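Local coordinates for uncharacterized protein (Corynebacterium diphtheriae NCTC 13129, PDB 3B4Q) that is of unknown function but forms an all-helical domain of the resuscitation-promoting factor Rpf1 C-terminal family, at residues A[19-22]-A[23-27]; A[45-48]-A[49-53]. One frame throughout, in Å; residues are numbered along the deposited sequence. Where two conformers were deposited one is given.

Contact 1 (A[19-22]-A[23-27]); sequences APVQ and AAVAG
Val21 and Val25, one turn apart on the same helix, both project from the face that is buried in the fold. The branches that meet are Val21 CG1 and Val25 CG2, 4.4 Å apart, which is loose packing between methyl groups. Val25 CG2 lies closer to the backbone than to its neighbour: with CG1 anti to the backbone N (chi1 170°), CG2 is turned back over the preceding turn and rests 3.3 Å from Val21 O. That same oxygen accepts the bond from Val25 N at 3.0 Å, with an N-H...O angle of 166°.

The bonds Ala23 N to Ala19 O and Ala26 N to Gln22 O, each 2.8 Å, belong to the same i to i+4 pattern of an alpha-helix. Ala24 CB stands 3.5 Å from Pro20 O. Beyond CG the Gln22 chain is extended, and in the conformer given its NE2 is hydrogen-bonded to Val14 O.

Pro20 lies in the first turn of helix 19-35, near Phe92. Val21 packs on Leu47 and Ala24 on Ala50, both of helix 39-56, while Val25 reaches Pro10 and Arg11; the segment thus touches both helix 39-56 and helix 10-13, with Val14 and Phe92 completing the surroundings of Val21.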
ATOM      1  N   ALA A  19      -5.732  -1.828 -10.487  1.00 14.07           N
ATOM      2  CA  ALA A  19      -6.901  -2.252  -9.738  1.00 13.77           C
ATOM      3  C   ALA A  19      -6.588  -3.057  -8.460  1.00 13.05           C
ATOM      4  O   ALA A  19      -7.185  -2.795  -7.410  1.00 13.25           O
ATOM      5  CB  ALA A  19      -7.869  -2.998 -10.660  1.00 14.82           C
ATOM      6  N   PRO A  20      -5.700  -4.064  -8.538  1.00 13.39           N
ATOM      7  CA  PRO A  20      -5.406  -4.834  -7.307  1.00 13.95           C
ATOM      8  C   PRO A  20      -4.816  -3.981  -6.156  1.00 13.38           C
ATOM      9  O   PRO A  20      -5.002  -4.302  -4.978  1.00 12.57           O
ATOM     10  CB  PRO A  20      -4.415  -5.888  -7.777  1.00 15.83           C
ATOM     11  CG  PRO A  20      -4.695  -6.024  -9.164  1.00 15.71           C
ATOM     12  CD  PRO A  20      -5.029  -4.673  -9.698  1.00 15.02           C
ATOM     13  N   VAL A  21      -4.091  -2.923  -6.524  1.00 12.29           N
ATOM     14  CA  VAL A  21      -3.539  -2.001  -5.527  1.00 12.10           C
ATOM     15  C   VAL A  21      -4.723  -1.242  -4.914  1.00 11.12           C
ATOM     16  O   VAL A  21      -4.869  -1.129  -3.678  1.00 11.03           O
ATOM     17  CB  VAL A  21      -2.506  -1.049  -6.157  1.00 12.65           C
ATOM     18  CG1 VAL A  21      -2.108  -0.005  -5.159  1.00 12.31           C
ATOM     19  CG2 VAL A  21      -1.260  -1.857  -6.602  1.00 13.77           C
ATOM     20  N   GLN A  22      -5.620  -0.754  -5.772  1.00 10.98           N
ATOM     21  CA  GLN A  22      -6.806  -0.055  -5.279  0.50 11.03           C
ATOM     22  C   GLN A  22      -7.639  -0.942  -4.340  1.00 10.90           C
ATOM     23  O   GLN A  22      -8.155  -0.471  -3.300  1.00 11.30           O
ATOM     24  CB  GLN A  22      -7.661   0.435  -6.450  0.50 11.38           C
ATOM     25  CG  GLN A  22      -6.953   1.536  -7.230  0.50 12.62           C
ATOM     26  CD  GLN A  22      -7.854   2.204  -8.234  0.50  9.10           C
ATOM     27  OE1 GLN A  22      -9.025   1.839  -8.379  0.50 15.82           O
ATOM     28  NE2 GLN A  22      -7.327   3.208  -8.924  0.50 15.59           N
ATOM     29  N   ALA A  23      -7.792  -2.217  -4.693  1.00 10.60           N
ATOM     30  CA  ALA A  23      -8.558  -3.151  -3.889  1.00 11.35           C
ATOM     31  C   ALA A  23      -7.916  -3.371  -2.514  1.00 12.02           C
ATOM     32  O   ALA A  23      -8.601  -3.325  -1.471  1.00 12.63           O
ATOM     33  CB  ALA A  23      -8.663  -4.489  -4.601  1.00 12.59           C
ATOM     34  N   ALA A  24      -6.603  -3.597  -2.505  1.00 11.68           N
ATOM     35  CA  ALA A  24      -5.929  -3.893  -1.227  1.00 10.71           C
ATOM     36  C   ALA A  24      -6.024  -2.665  -0.312  1.00 10.85           C
ATOM     37  O   ALA A  24      -6.322  -2.779   0.897  1.00 11.50           O
ATOM     38  CB  ALA A  24      -4.459  -4.290  -1.479  1.00 11.38           C
ATOM     39  N   VAL A  25      -5.834  -1.479  -0.894  1.00 10.29           N
ATOM     40  CA  VAL A  25      -5.891  -0.245  -0.095  1.00 10.55           C
ATOM     41  C   VAL A  25      -7.336   0.063   0.387  1.00 11.30           C
ATOM     42  O   VAL A  25      -7.547   0.440   1.552  1.00 10.78           O
ATOM     43  CB  VAL A  25      -5.251   0.922  -0.886  1.00  9.92           C
ATOM     44  CG1 VAL A  25      -5.508   2.243  -0.199  1.00 13.45           C
ATOM     45  CG2 VAL A  25      -3.753   0.633  -1.086  1.00 12.36           C
ATOM     46  N   ALA A  26      -8.307  -0.146  -0.494  1.00 11.32           N
ATOM     47  CA  ALA A  26      -9.718   0.082  -0.117  1.00 11.66           C
ATOM     48  C   ALA A  26     -10.114  -0.790   1.095  1.00 12.30           C
ATOM     49  O   ALA A  26     -10.790  -0.315   2.020  1.00 14.82           O
ATOM     50  CB  ALA A  26     -10.652  -0.245  -1.276  1.00 12.67           C
ATOM     51  N   GLY A  27      -9.752  -2.078   1.031  1.00 12.15           N
ATOM     52  CA  GLY A  27     -10.098  -3.008   2.120  1.00 11.72           C
ATOM     53  C   GLY A  27      -9.483  -2.549   3.433  1.00 11.25           C
ATOM     54  O   GLY A  27     -10.127  -2.592   4.489  1.00 12.36           O
TER

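Contact 2 (A[45-48]-A[49-53]); sequences DALY and NAIKV
Ala46 O is gripped twice: Ala50 N donates to it at 2.9 Å, and a water donates to it at 2.8 Å. The water also accepts a weak bond from Asn49 ND2, so it links the backbone of one turn to a side chain of the next. A carbonyl already used inside the helix, on a partly exposed residue, is thereby hydrated as well.

The main side-chain meeting is between Tyr48 and Lys52. Tyr48 CG is anti to the backbone N (chi1 -179°), which carries the ring outward from the helix, and the Lys52 chain folds back to cross it obliquely. Lys52 CG lies above one ring face, offset toward the rim. CD makes an off-centre CH-pi contact, 4.3 Å from the ring centroid and 30° off the normal. The bend at chi3 (-62°) then brings NZ to 3.4 Å from Tyr48 CE2, beyond the outline of the ring on the CE2 side. Tyr48 is also stacked with Tyr70, and Tyr70 OH is hydrogen-bonded to Asp45 OD1.

Leu47 and Ile51 make the apolar part, with Leu47 CG 4.3 Å from Ile51 CD1. Leu47 reaches Phe77, Phe80 and Tyr81 of helix 77-83, and both residues pack on Ile88 of helix 85-91. Ile51 CG1 also lies 3.3 Å from Leu47 O, which accepts from Ile51 N.

Chemically, this stretch of helix 39-56 gives dispersion packing to the interior through Leu47 and Ile51, and Tyr48 is buried too, with Lys52 over part of one ring face. The lysine alone of these four is partly exposed: its methylenes pack on the aromatic surface, while the chain end extends past it.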
ATOM      1  N   ASP A  45       0.575  -2.097   5.206  1.00 11.40           N
ATOM      2  CA  ASP A  45       0.644  -3.572   5.383  1.00 12.39           C
ATOM      3  C   ASP A  45      -0.112  -4.330   4.261  1.00 12.34           C
ATOM      4  O   ASP A  45       0.388  -5.329   3.724  1.00 12.67           O
ATOM      5  CB  ASP A  45       0.084  -3.976   6.731  1.00 12.87           C
ATOM      6  CG  ASP A  45       0.971  -3.542   7.918  1.00 18.25           C
ATOM      7  OD1 ASP A  45       2.145  -3.124   7.706  1.00 20.55           O
ATOM      8  OD2 ASP A  45       0.476  -3.644   9.088  1.00 21.15           O
ATOM      9  N   ALA A  46      -1.327  -3.879   3.948  1.00 11.30           N
ATOM     10  CA  ALA A  46      -2.165  -4.534   2.920  1.00 12.45           C
ATOM     11  C   ALA A  46      -1.485  -4.460   1.544  1.00 11.89           C
ATOM     12  O   ALA A  46      -1.456  -5.454   0.794  1.00 12.83           O
ATOM     13  CB  ALA A  46      -3.545  -3.902   2.876  1.00 13.13           C
ATOM     14  N   LEU A  47      -0.908  -3.304   1.203  1.00 11.26           N
ATOM     15  CA  LEU A  47      -0.286  -3.179  -0.100  1.00 12.10           C
ATOM     16  C   LEU A  47       1.030  -3.994  -0.156  1.00 12.29           C
ATOM     17  O   LEU A  47       1.328  -4.675  -1.160  1.00 12.43           O
ATOM     18  CB  LEU A  47      -0.047  -1.707  -0.418  1.00 11.58           C
ATOM     19  CG  LEU A  47       0.595  -1.380  -1.781  1.00 12.64           C
ATOM     20  CD1 LEU A  47      -0.153  -2.171  -2.905  1.00 12.85           C
ATOM     21  CD2 LEU A  47       0.595   0.085  -1.993  1.00 13.79           C
ATOM     22  N   TYR A  48       1.814  -3.950   0.918  1.00 12.69           N
ATOM     23  CA  TYR A  48       3.012  -4.758   0.952  1.00 13.85           C
ATOM     24  C   TYR A  48       2.624  -6.239   0.767  1.00 14.72           C
ATOM     25  O   TYR A  48       3.239  -6.993  -0.003  1.00 14.05           O
ATOM     26  CB  TYR A  48       3.744  -4.541   2.271  1.00 15.36           C
ATOM     27  CG  TYR A  48       5.034  -5.327   2.391  1.00 18.55           C
ATOM     28  CD1 TYR A  48       6.034  -5.164   1.443  1.00 19.10           C
ATOM     29  CD2 TYR A  48       5.247  -6.212   3.432  1.00 21.29           C
ATOM     30  CE1 TYR A  48       7.229  -5.844   1.508  1.00 22.27           C
ATOM     31  CE2 TYR A  48       6.467  -6.917   3.515  1.00 21.04           C
ATOM     32  CZ  TYR A  48       7.432  -6.713   2.529  1.00 20.07           C
ATOM     33  OH  TYR A  48       8.638  -7.364   2.536  1.00 23.67           O
ATOM     34  N   ASN A  49       1.564  -6.660   1.451  1.00 14.47           N
ATOM     35  CA  ASN A  49       1.181  -8.045   1.303  1.00 16.35           C
ATOM     36  C   ASN A  49       0.735  -8.355  -0.111  1.00 16.13           C
ATOM     37  O   ASN A  49       1.085  -9.414  -0.630  1.00 17.94           O
ATOM     38  CB  ASN A  49       0.101  -8.441   2.302  1.00 17.50           C
ATOM     39  CG  ASN A  49      -0.121  -9.940   2.323  1.00 21.53           C
ATOM     40  OD1 ASN A  49       0.787 -10.718   2.629  1.00 23.90           O
ATOM     41  ND2 ASN A  49      -1.324 -10.349   1.950  1.00 26.00           N
ATOM     42  N   ALA A  50       0.014  -7.426  -0.752  1.00 14.21           N
ATOM     43  CA  ALA A  50      -0.460  -7.652  -2.121  1.00 15.69           C
ATOM     44  C   ALA A  50       0.715  -7.848  -3.083  1.00 15.77           C
ATOM     45  O   ALA A  50       0.673  -8.685  -3.993  1.00 17.11           O
ATOM     46  CB  ALA A  50      -1.319  -6.459  -2.600  1.00 15.28           C
ATOM     47  N   ILE A  51       1.761  -7.062  -2.885  1.00 14.92           N
ATOM     48  CA  ILE A  51       2.979  -7.189  -3.694  1.00 16.39           C
ATOM     49  C   ILE A  51       3.575  -8.587  -3.494  1.00 18.33           C
ATOM     50  O   ILE A  51       3.951  -9.256  -4.463  1.00 19.14           O
ATOM     51  CB  ILE A  51       4.003  -6.122  -3.321  1.00 15.38           C
ATOM     52  CG1 ILE A  51       3.441  -4.725  -3.686  1.00 14.99           C
ATOM     53  CG2 ILE A  51       5.378  -6.445  -3.998  1.00 17.89           C
ATOM     54  CD1 ILE A  51       4.158  -3.524  -3.022  1.00 17.28           C
ATOM     55  N   LYS A  52       3.658  -9.018  -2.238  1.00 20.59           N
ATOM     56  CA  LYS A  52       4.169 -10.367  -1.932  1.00 24.90           C
ATOM     57  C   LYS A  52       3.339 -11.476  -2.594  1.00 25.07           C
ATOM     58  O   LYS A  52       3.908 -12.405  -3.196  1.00 25.91           O
ATOM     59  CB  LYS A  52       4.284 -10.575  -0.411  1.00 23.64           C
ATOM     60  CG  LYS A  52       5.394  -9.717   0.201  1.00 27.57           C
ATOM     61  CD  LYS A  52       5.855 -10.189   1.602  1.00 27.99           C
ATOM     62  CE  LYS A  52       4.704 -10.126   2.593  1.00 34.35           C
ATOM     63  NZ  LYS A  52       5.146 -10.034   4.013  1.00 35.19           N
ATOM     64  N   VAL A  53       2.015 -11.363  -2.521  1.00 26.47           N
ATOM     65  CA  VAL A  53       1.082 -12.329  -3.128  1.00 28.48           C
ATOM     66  C   VAL A  53       1.291 -12.415  -4.646  1.00 29.10           C
ATOM     67  O   VAL A  53       1.351 -13.518  -5.226  1.00 29.12           O
ATOM     68  CB  VAL A  53      -0.405 -12.012  -2.725  1.00 29.01           C
ATOM     69  CG1 VAL A  53      -1.423 -12.777  -3.579  1.00 29.54           C
ATOM     70  CG2 VAL A  53      -0.625 -12.350  -1.232  1.00 29.64           C
TER
HETATM   71  O   HOH W   1      -3.137  -7.639   0.908  1.00 20.12           O

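Overall arrangement
Contact 1 and contact 2 lie on successive helices, 19-35 and 39-56, with centres 10 Å apart, and the two pack directly on each other. Val21 CG1 comes within 3.7 Å of Leu47 CD1, and Ala24 CB within 4.0 Å of Ala50 CB, with these two alanines meeting methyl to methyl. Both contacts are partly buried, but they differ in balance: two of eight touching residues are buried in contact 1 and three in contact 2, with three exposed against one. Contact 1 is built mainly from valine and alanine, whereas contact 2 adds CH-pi packing, a ring stack and a water link with one weak leg. It also reaches helices 77-83 and 85-91 and lies slightly nearer the chain centre, about 7 against 8 Å between centres.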